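Local structure of solute-binding protein Csal_2479 (4P1L) at residues Trp26-Pro34 / Pro59-Gln70; Gly80-Gly90 / Leu232-Ser242. The protein binds D-glucuronate in the periplasm and probably delivers it to a tripartite ATP-independent (TRAP) permease for uptake into the cell. All coordinates share one frame; numbering follows the deposited sequence. Where two conformers were deposited one is given.

Interaction 1: Trp26-Pro34 / Pro59-Gln70; sequences WRGWNIHPP and PKVYHNAVLGDQ. With BDP (beta-D-glucopyranuronic acid), chain C.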
# COMPACT_ATOMS: atom_id res chain seq x y z
N TRP A 26 -5.57 15.45 -17.85
CA TRP A 26 -5.12 15.10 -16.50
C TRP A 26 -3.94 14.14 -16.60
O TRP A 26 -3.96 13.25 -17.45
CB TRP A 26 -6.24 14.36 -15.75
CG TRP A 26 -7.15 15.24 -14.97
CD1 TRP A 26 -7.25 16.59 -15.02
CD2 TRP A 26 -8.11 14.80 -13.98
NE1 TRP A 26 -8.22 17.03 -14.14
CE2 TRP A 26 -8.76 15.95 -13.49
CE3 TRP A 26 -8.48 13.54 -13.49
CZ2 TRP A 26 -9.76 15.89 -12.50
CZ3 TRP A 26 -9.47 13.48 -12.51
CH2 TRP A 26 -10.10 14.64 -12.03
N ARG A 27 -2.94 14.30 -15.74
CA ARG A 27 -1.87 13.31 -15.63
C ARG A 27 -1.99 12.57 -14.30
O ARG A 27 -2.18 13.18 -13.24
CB ARG A 27 -0.48 13.93 -15.69
CG ARG A 27 -0.27 14.90 -16.80
CD ARG A 27 0.64 15.98 -16.30
NE ARG A 27 2.03 15.68 -16.60
CZ ARG A 27 3.06 16.11 -15.89
NH1 ARG A 27 2.89 16.83 -14.79
NH2 ARG A 27 4.29 15.80 -16.28
N GLY A 28 -1.84 11.26 -14.38
CA GLY A 28 -1.95 10.41 -13.22
C GLY A 28 -0.73 9.54 -13.03
O GLY A 28 0.03 9.28 -13.98
N TRP A 29 -0.58 9.07 -11.80
CA TRP A 29 0.65 8.40 -11.37
C TRP A 29 0.35 7.01 -10.86
O TRP A 29 -0.60 6.79 -10.09
CB TRP A 29 1.29 9.23 -10.25
CG TRP A 29 2.62 8.73 -9.73
CD1 TRP A 29 3.86 9.11 -10.15
CD2 TRP A 29 2.83 7.78 -8.68
NE1 TRP A 29 4.83 8.45 -9.45
CE2 TRP A 29 4.23 7.63 -8.54
CE3 TRP A 29 1.98 7.04 -7.85
CZ2 TRP A 29 4.79 6.77 -7.60
CZ3 TRP A 29 2.56 6.17 -6.92
CH2 TRP A 29 3.94 6.06 -6.80
N ASN A 30 1.16 6.05 -11.29
CA ASN A 30 1.16 4.69 -10.76
C ASN A 30 2.60 4.23 -10.68
O ASN A 30 3.36 4.45 -11.62
CB ASN A 30 0.34 3.81 -11.70
CG ASN A 30 0.34 2.37 -11.31
OD1 ASN A 30 0.45 2.01 -10.12
ND2 ASN A 30 0.10 1.51 -12.30
N ILE A 31 2.99 3.61 -9.57
CA ILE A 31 4.35 3.11 -9.42
C ILE A 31 4.56 1.78 -10.19
O ILE A 31 5.70 1.44 -10.56
CB ILE A 31 4.73 2.94 -7.91
CG1 ILE A 31 6.23 2.66 -7.74
CG2 ILE A 31 3.94 1.80 -7.23
CD1 ILE A 31 6.76 2.95 -6.32
N HIS A 32 3.47 1.03 -10.39
CA HIS A 32 3.55 -0.35 -10.93
C HIS A 32 3.52 -0.35 -12.46
O HIS A 32 3.22 0.67 -13.09
CB HIS A 32 2.38 -1.19 -10.41
CG HIS A 32 2.36 -1.34 -8.91
ND1 HIS A 32 3.21 -2.20 -8.24
CD2 HIS A 32 1.60 -0.74 -7.95
CE1 HIS A 32 2.98 -2.12 -6.94
NE2 HIS A 32 2.01 -1.24 -6.74
N PRO A 33 3.84 -1.50 -13.06
CA PRO A 33 3.69 -1.61 -14.53
C PRO A 33 2.22 -1.49 -14.95
O PRO A 33 1.32 -1.75 -14.12
CB PRO A 33 4.22 -3.01 -14.84
CG PRO A 33 5.08 -3.38 -13.65
CD PRO A 33 4.46 -2.71 -12.47
N PRO A 34 1.95 -1.14 -16.22
CA PRO A 34 0.59 -1.04 -16.72
C PRO A 34 -0.21 -2.33 -16.50
O PRO A 34 -1.40 -2.21 -16.29
CB PRO A 34 0.76 -0.76 -18.23
CG PRO A 34 2.19 -0.33 -18.41
CD PRO A 34 2.97 -0.82 -17.24
N PRO A 59 -7.97 11.80 -18.75
CA PRO A 59 -6.81 11.38 -17.95
C PRO A 59 -5.85 10.49 -18.72
O PRO A 59 -6.24 9.69 -19.59
CB PRO A 59 -7.45 10.61 -16.79
CG PRO A 59 -8.92 11.01 -16.81
CD PRO A 59 -9.22 11.23 -18.24
N LYS A 60 -4.56 10.65 -18.41
CA LYS A 60 -3.53 9.80 -18.96
C LYS A 60 -2.73 9.26 -17.81
O LYS A 60 -2.25 10.04 -16.98
CB LYS A 60 -2.62 10.58 -19.91
CG LYS A 60 -1.74 9.69 -20.78
CD LYS A 60 -0.97 10.50 -21.84
CE LYS A 60 -1.88 11.10 -22.93
NZ LYS A 60 -1.09 11.62 -24.12
N VAL A 61 -2.59 7.94 -17.75
CA VAL A 61 -1.85 7.33 -16.64
C VAL A 61 -0.39 7.13 -17.02
O VAL A 61 -0.08 6.59 -18.08
CB VAL A 61 -2.45 5.97 -16.20
CG1 VAL A 61 -1.71 5.44 -14.97
CG2 VAL A 61 -3.94 6.12 -15.93
N TYR A 62 0.50 7.61 -16.17
CA TYR A 62 1.92 7.34 -16.30
C TYR A 62 2.31 6.24 -15.31
O TYR A 62 2.37 6.47 -14.12
CB TYR A 62 2.74 8.61 -16.06
CG TYR A 62 2.62 9.61 -17.20
CD1 TYR A 62 1.50 10.43 -17.33
CD2 TYR A 62 3.63 9.72 -18.15
CE1 TYR A 62 1.42 11.36 -18.40
CE2 TYR A 62 3.55 10.62 -19.19
CZ TYR A 62 2.45 11.44 -19.32
OH TYR A 62 2.40 12.33 -20.38
N HIS A 63 2.57 5.06 -15.83
CA HIS A 63 2.96 3.93 -15.02
C HIS A 63 4.47 3.90 -14.76
O HIS A 63 5.21 4.76 -15.25
CB HIS A 63 2.55 2.64 -15.72
CG HIS A 63 1.12 2.59 -16.10
ND1 HIS A 63 0.16 2.09 -15.24
CD2 HIS A 63 0.47 2.97 -17.21
CE1 HIS A 63 -1.02 2.18 -15.81
NE2 HIS A 63 -0.86 2.69 -17.02
N ASN A 64 4.90 2.91 -13.98
CA ASN A 64 6.31 2.67 -13.70
C ASN A 64 7.02 3.83 -12.98
O ASN A 64 8.25 3.94 -13.05
CB ASN A 64 7.08 2.38 -15.01
CG ASN A 64 6.62 1.10 -15.69
OD1 ASN A 64 6.29 1.10 -16.90
ND2 ASN A 64 6.62 0.01 -14.94
N ALA A 65 6.27 4.66 -12.27
CA ALA A 65 6.84 5.80 -11.58
C ALA A 65 7.65 6.70 -12.52
O ALA A 65 8.54 7.41 -12.08
CB ALA A 65 7.71 5.33 -10.41
N VAL A 66 7.33 6.66 -13.81
CA VAL A 66 7.94 7.54 -14.81
C VAL A 66 7.99 9.00 -14.33
O VAL A 66 8.94 9.73 -14.62
CB VAL A 66 7.15 7.47 -16.12
CG1 VAL A 66 7.53 8.62 -17.05
CG2 VAL A 66 7.41 6.13 -16.81
N LEU A 67 6.95 9.44 -13.62
CA LEU A 67 6.88 10.83 -13.16
C LEU A 67 7.40 11.06 -11.73
O LEU A 67 7.21 12.14 -11.18
CB LEU A 67 5.46 11.38 -13.31
CG LEU A 67 4.92 11.38 -14.74
CD1 LEU A 67 3.47 11.89 -14.80
CD2 LEU A 67 5.81 12.22 -15.68
N GLY A 68 8.06 10.06 -11.14
CA GLY A 68 8.77 10.22 -9.87
C GLY A 68 8.48 9.13 -8.85
O GLY A 68 7.52 8.38 -9.03
N ASP A 69 9.30 8.99 -7.81
CA ASP A 69 9.06 7.96 -6.76
C ASP A 69 7.88 8.45 -5.93
O ASP A 69 7.44 9.59 -6.06
CB ASP A 69 10.30 7.67 -5.87
CG ASP A 69 10.07 6.54 -4.77
OD1 ASP A 69 9.28 5.56 -4.93
OD2 ASP A 69 10.73 6.63 -3.70
N GLN A 70 7.40 7.58 -5.06
CA GLN A 70 6.12 7.78 -4.38
C GLN A 70 6.04 9.07 -3.55
O GLN A 70 5.06 9.83 -3.69
CB GLN A 70 5.70 6.53 -3.59
CG GLN A 70 4.22 6.58 -3.14
CD GLN A 70 3.45 5.26 -3.20
OE1 GLN A 70 2.21 5.27 -3.17
NE2 GLN A 70 4.17 4.13 -3.24
C1 BDP C . 3.55 -2.14 -2.99
C2 BDP C . 2.69 -0.89 -3.13
C3 BDP C . 3.48 0.16 -3.81
C4 BDP C . 4.69 0.43 -2.98
C5 BDP C . 5.53 -0.87 -2.80
C6 BDP C . 6.76 -0.66 -1.91
O2 BDP C . 1.58 -1.26 -3.93
O3 BDP C . 2.63 1.42 -3.78
O4 BDP C . 5.51 1.44 -3.59
O5 BDP C . 4.73 -1.85 -2.22
O6A BDP C . 7.11 -1.64 -1.18
O1 BDP C . 2.84 -3.12 -2.31
O6B BDP C . 7.41 0.40 -2.00
O HOH W 1 7.18 -0.58 -11.55
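The indole of Trp-29 meets Gly-68 O and Leu-67 CB at one edge: NE1 donates to Gly-68 O at 2.7 Å, the acceptor lying 5° out of the ring plane, and Leu-67 CB sits near CD1. The backbone N of Ile-31 lies over one indole face, while the Gln-70 side chain crosses the ring at about a right angle, Gln-70 CB 3.7 Å from Trp-29 CH2. With CG anti to the backbone N, chi1 -177° carries the ring out to Ala-65, Gly-68 and the start of helix 70-78. An alanine in place of Trp-29 would probably leave Gly-68 O without its indole donor and open a gap beside Gln-70. The imidazole of His-63 is sandwiched, Pro-34 CA making a CH-pi contact 3.6 Å from the ring centroid and Val-61 CG1 lying over the opposite face. His-63 ND1 accepts from Asn-30 ND2 at 3.0 Å, close to both the ring and amide planes although these stand 76° apart; NE2 bonds to Glu-43, so both ring nitrogens are engaged. Strands 26-29 and 59-62 pair in parallel, the first and last strands of a right-handed beta-alpha-beta crossover through helix 37-52, with Lys-60 N to Trp-26 O, Gly-28 N to Lys-60 O and Tyr-62 N to Gly-28 O as rungs. Beyond them, Asn-30 O takes Ala-65 N on a lone pair, and Asn-30 OD1 receives His-32 N from above its plane in an Asx turn. The segments after the two strands each supply a residue that binds the glucuronate: His-32 NE2 donates to its O2 at 2.8 Å and Gln-70 NE2 to its O3 at 3.2 Å, while Gln-70 OE1 accepts from the backbone N of Asn-88. Ile-31 CD1 lies 3.4 Å from the sugar O4.

Interaction 2: Gly80-Gly90 / Leu232-Ser242; sequences GALDFANFNMG and LPECLCVAKAS. With BDP (beta-D-glucopyranuronic acid), chain C.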
# COMPACT_ATOMS: atom_id res chain seq x y z
N GLY A 80 -0.98 20.05 -7.03
CA GLY A 80 -1.76 20.13 -8.25
C GLY A 80 -0.92 20.03 -9.51
O GLY A 80 -1.46 20.20 -10.60
N ALA A 81 0.37 19.77 -9.37
CA ALA A 81 1.24 19.55 -10.53
C ALA A 81 0.89 18.23 -11.21
O ALA A 81 0.97 18.12 -12.44
CB ALA A 81 2.70 19.57 -10.12
N LEU A 82 0.54 17.22 -10.41
CA LEU A 82 -0.10 16.00 -10.91
C LEU A 82 -1.57 16.03 -10.53
O LEU A 82 -1.94 16.59 -9.49
CB LEU A 82 0.53 14.74 -10.33
CG LEU A 82 1.99 14.48 -10.71
CD1 LEU A 82 2.51 13.29 -9.89
CD2 LEU A 82 2.12 14.18 -12.18
N ASP A 83 -2.42 15.44 -11.37
CA ASP A 83 -3.86 15.54 -11.17
C ASP A 83 -4.49 14.39 -10.40
O ASP A 83 -5.42 14.60 -9.61
CB ASP A 83 -4.55 15.67 -12.53
CG ASP A 83 -4.09 16.89 -13.29
OD1 ASP A 83 -4.46 18.02 -12.89
OD2 ASP A 83 -3.39 16.70 -14.31
N PHE A 84 -4.02 13.17 -10.63
CA PHE A 84 -4.55 12.03 -9.89
C PHE A 84 -3.48 10.96 -9.67
O PHE A 84 -2.42 11.01 -10.28
CB PHE A 84 -5.81 11.47 -10.58
CG PHE A 84 -5.56 10.75 -11.90
CD1 PHE A 84 -5.32 11.46 -13.06
CD2 PHE A 84 -5.60 9.36 -11.97
CE1 PHE A 84 -5.11 10.82 -14.27
CE2 PHE A 84 -5.40 8.72 -13.17
CZ PHE A 84 -5.15 9.44 -14.33
N ALA A 85 -3.75 10.00 -8.80
CA ALA A 85 -2.77 9.00 -8.49
C ALA A 85 -3.37 7.87 -7.65
O ALA A 85 -4.40 8.03 -6.98
CB ALA A 85 -1.62 9.63 -7.77
N ASN A 86 -2.68 6.73 -7.72
CA ASN A 86 -2.87 5.59 -6.84
C ASN A 86 -1.69 5.60 -5.88
O ASN A 86 -0.55 5.37 -6.27
CB ASN A 86 -2.94 4.32 -7.71
CG ASN A 86 -2.73 3.02 -6.96
OD1 ASN A 86 -2.19 2.08 -7.53
ND2 ASN A 86 -3.15 2.95 -5.69
N PHE A 87 -1.96 5.95 -4.62
CA PHE A 87 -0.93 5.93 -3.61
C PHE A 87 -1.19 4.83 -2.58
O PHE A 87 -2.32 4.67 -2.13
CB PHE A 87 -0.87 7.25 -2.84
CG PHE A 87 -0.45 8.42 -3.67
CD1 PHE A 87 0.67 8.36 -4.48
CD2 PHE A 87 -1.18 9.59 -3.64
CE1 PHE A 87 1.06 9.43 -5.24
CE2 PHE A 87 -0.78 10.69 -4.40
CZ PHE A 87 0.35 10.59 -5.20
N ASN A 88 -0.13 4.13 -2.20
CA ASN A 88 -0.15 3.31 -0.99
C ASN A 88 -0.19 4.22 0.26
O ASN A 88 0.48 5.28 0.32
CB ASN A 88 1.07 2.40 -0.97
CG ASN A 88 1.02 1.37 0.15
OD1 ASN A 88 1.41 1.66 1.28
ND2 ASN A 88 0.56 0.18 -0.17
N MSE A 89 -1.00 3.83 1.23
CA MSE A 89 -1.18 4.65 2.44
C MSE A 89 0.01 4.64 3.38
O MSE A 89 0.10 5.48 4.28
CB MSE A 89 -2.44 4.24 3.20
CG MSE A 89 -3.73 4.57 2.49
SE MSE A 89 -4.03 6.52 2.19
CE MSE A 89 -5.01 6.86 3.85
N GLY A 90 0.93 3.68 3.20
CA GLY A 90 2.16 3.66 3.98
C GLY A 90 2.98 4.93 3.90
O GLY A 90 3.26 5.57 4.92
N LEU A 232 -2.23 -2.80 3.97
CA LEU A 232 -2.26 -1.39 3.69
C LEU A 232 -3.30 -1.09 2.61
O LEU A 232 -3.23 -1.63 1.48
CB LEU A 232 -0.87 -0.92 3.26
CG LEU A 232 0.14 -0.80 4.43
CD1 LEU A 232 1.57 -0.66 3.90
CD2 LEU A 232 -0.24 0.41 5.30
N PRO A 233 -4.29 -0.23 2.92
CA PRO A 233 -5.12 0.26 1.83
C PRO A 233 -4.30 1.12 0.88
O PRO A 233 -3.25 1.64 1.27
CB PRO A 233 -6.18 1.13 2.54
CG PRO A 233 -6.18 0.68 3.94
CD PRO A 233 -4.71 0.34 4.21
N GLU A 234 -4.78 1.29 -0.36
CA GLU A 234 -4.27 2.31 -1.26
C GLU A 234 -5.44 3.17 -1.74
O GLU A 234 -6.56 2.69 -1.86
CB GLU A 234 -3.58 1.66 -2.46
CG GLU A 234 -2.58 0.57 -2.08
CD GLU A 234 -1.48 0.35 -3.12
OE1 GLU A 234 -1.67 0.78 -4.29
OE2 GLU A 234 -0.45 -0.25 -2.75
N CYS A 235 -5.19 4.46 -2.00
CA CYS A 235 -6.24 5.32 -2.50
C CYS A 235 -6.08 5.53 -3.98
O CYS A 235 -4.98 5.45 -4.52
CB CYS A 235 -6.24 6.68 -1.80
SG CYS A 235 -4.72 7.64 -2.01
N LEU A 236 -7.21 5.81 -4.62
CA LEU A 236 -7.27 6.48 -5.91
C LEU A 236 -7.72 7.89 -5.57
O LEU A 236 -8.83 8.08 -5.07
CB LEU A 236 -8.25 5.81 -6.85
CG LEU A 236 -8.59 6.54 -8.15
CD1 LEU A 236 -7.36 7.02 -8.87
CD2 LEU A 236 -9.39 5.60 -9.04
N CYS A 237 -6.84 8.86 -5.74
CA CYS A 237 -7.14 10.24 -5.33
C CYS A 237 -6.85 11.27 -6.43
O CYS A 237 -6.13 11.00 -7.41
CB CYS A 237 -6.33 10.60 -4.08
SG CYS A 237 -4.54 10.77 -4.35
N VAL A 238 -7.42 12.46 -6.24
CA VAL A 238 -7.27 13.59 -7.16
C VAL A 238 -6.71 14.81 -6.39
O VAL A 238 -7.07 15.04 -5.24
CB VAL A 238 -8.63 13.92 -7.84
CG1 VAL A 238 -8.54 15.20 -8.70
CG2 VAL A 238 -9.10 12.75 -8.68
N ALA A 239 -5.82 15.59 -7.02
CA ALA A 239 -5.41 16.88 -6.47
C ALA A 239 -6.64 17.77 -6.17
O ALA A 239 -7.54 17.93 -7.00
CB ALA A 239 -4.49 17.61 -7.45
N LYS A 240 -6.68 18.33 -4.98
CA LYS A 240 -7.83 19.17 -4.63
C LYS A 240 -8.04 20.29 -5.65
O LYS A 240 -9.17 20.59 -6.02
CB LYS A 240 -7.67 19.77 -3.23
CG LYS A 240 -8.90 20.63 -2.80
CD LYS A 240 -8.72 21.24 -1.40
CE LYS A 240 -8.80 20.18 -0.31
NZ LYS A 240 -9.29 20.72 1.00
N ALA A 241 -6.96 20.90 -6.11
CA ALA A 241 -7.04 21.97 -7.10
C ALA A 241 -7.73 21.49 -8.38
O ALA A 241 -8.60 22.17 -8.93
CB ALA A 241 -5.65 22.48 -7.43
N SER A 242 -7.33 20.31 -8.84
CA SER A 242 -7.90 19.77 -10.08
C SER A 242 -9.36 19.39 -9.90
O SER A 242 -10.18 19.55 -10.79
CB SER A 242 -7.11 18.53 -10.54
OG SER A 242 -5.77 18.89 -10.82
C1 BDP C . 3.55 -2.14 -2.99
C2 BDP C . 2.69 -0.89 -3.13
C3 BDP C . 3.48 0.16 -3.81
C4 BDP C . 4.69 0.43 -2.98
C5 BDP C . 5.53 -0.87 -2.80
C6 BDP C . 6.76 -0.66 -1.91
O2 BDP C . 1.58 -1.26 -3.93
O3 BDP C . 2.63 1.42 -3.78
O4 BDP C . 5.51 1.44 -3.59
O5 BDP C . 4.73 -1.85 -2.22
O6A BDP C . 7.11 -1.64 -1.18
O1 BDP C . 2.84 -3.12 -2.31
O6B BDP C . 7.41 0.40 -2.00
O HOH W 2 -4.12 21.01 -10.36
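Asn-86 and Asn-88 both reach the carboxylate of Glu-234, one amide to each oxygen, and both come from the anti side, somewhat out of the carboxylate plane. Asn-88 ND2 donates to Glu-234 OE2 at 2.8 Å in a nearly straight bond (174°) lying in its own amide plane, which stands 86° from the carboxylate. Asn-86 ND2 gives Glu-234 OE1 a 3.0 Å bond and Cys-235 O a weak one; its OD1 is held by Asn-38. Glu-234 OE2 additionally accepts from O2 of the bound glucuronate at 2.6 Å; Asn-86 and Asn-88, the latter also lining the pocket, are likely to restrain the rotation of the carboxylate. Asn-88 CG anti to the backbone N (chi1 -171°) swings the amide across to Glu-234 while OD1 closes an Asx turn onto Gly-90 N. At the far end Ser-242 OG donates to the anti lone pair of Asp-83 OD1 at 2.6 Å, and a water links the same hydroxyl to Gly-80 O. Backbone bonds join strands 84-88 and 234-239 as antiparallel neighbours in the five-stranded mixed sheet of this TRAP solute-binding domain, Ala-85 with Cys-237 and Phe-87 with Cys-235 forming the hydrogen-bonded pairs. Apolar contacts fall on both faces. On that of Ala-85 and Phe-87, Cys-237 SG lies 3.6 Å from Phe-87 CD2, an oblique sulfur-aromatic contact, and Ala-85 CB rests over the ring. On the other, Phe-84 CB packs against Val-238 CG2 at 4.0 Å, and Leu-236 CD1 meets the edge of the Phe-84 ring.

From the N terminus, strand 26-29 runs first, and interaction 1 closes the short loop through helix 37-52 when strand 59-62 returns beside it. The chain then passes through helix 70-78 into strand 84-88, which settles on the other side of strand 26-29. Interaction 2 closes a much longer excursion of 141 residues, which includes strands of the other sheets, when strand 234-239 comes back antiparallel. The two loops are in series, neither nested nor crossing. Strands 26-29 and 84-88 join both contacts into one sheet; Gln-70 OE1 with Asn-88 N and Arg-27 N with Asp-83 OD2 probably bond between them, and both contacts reach the same glucuronate.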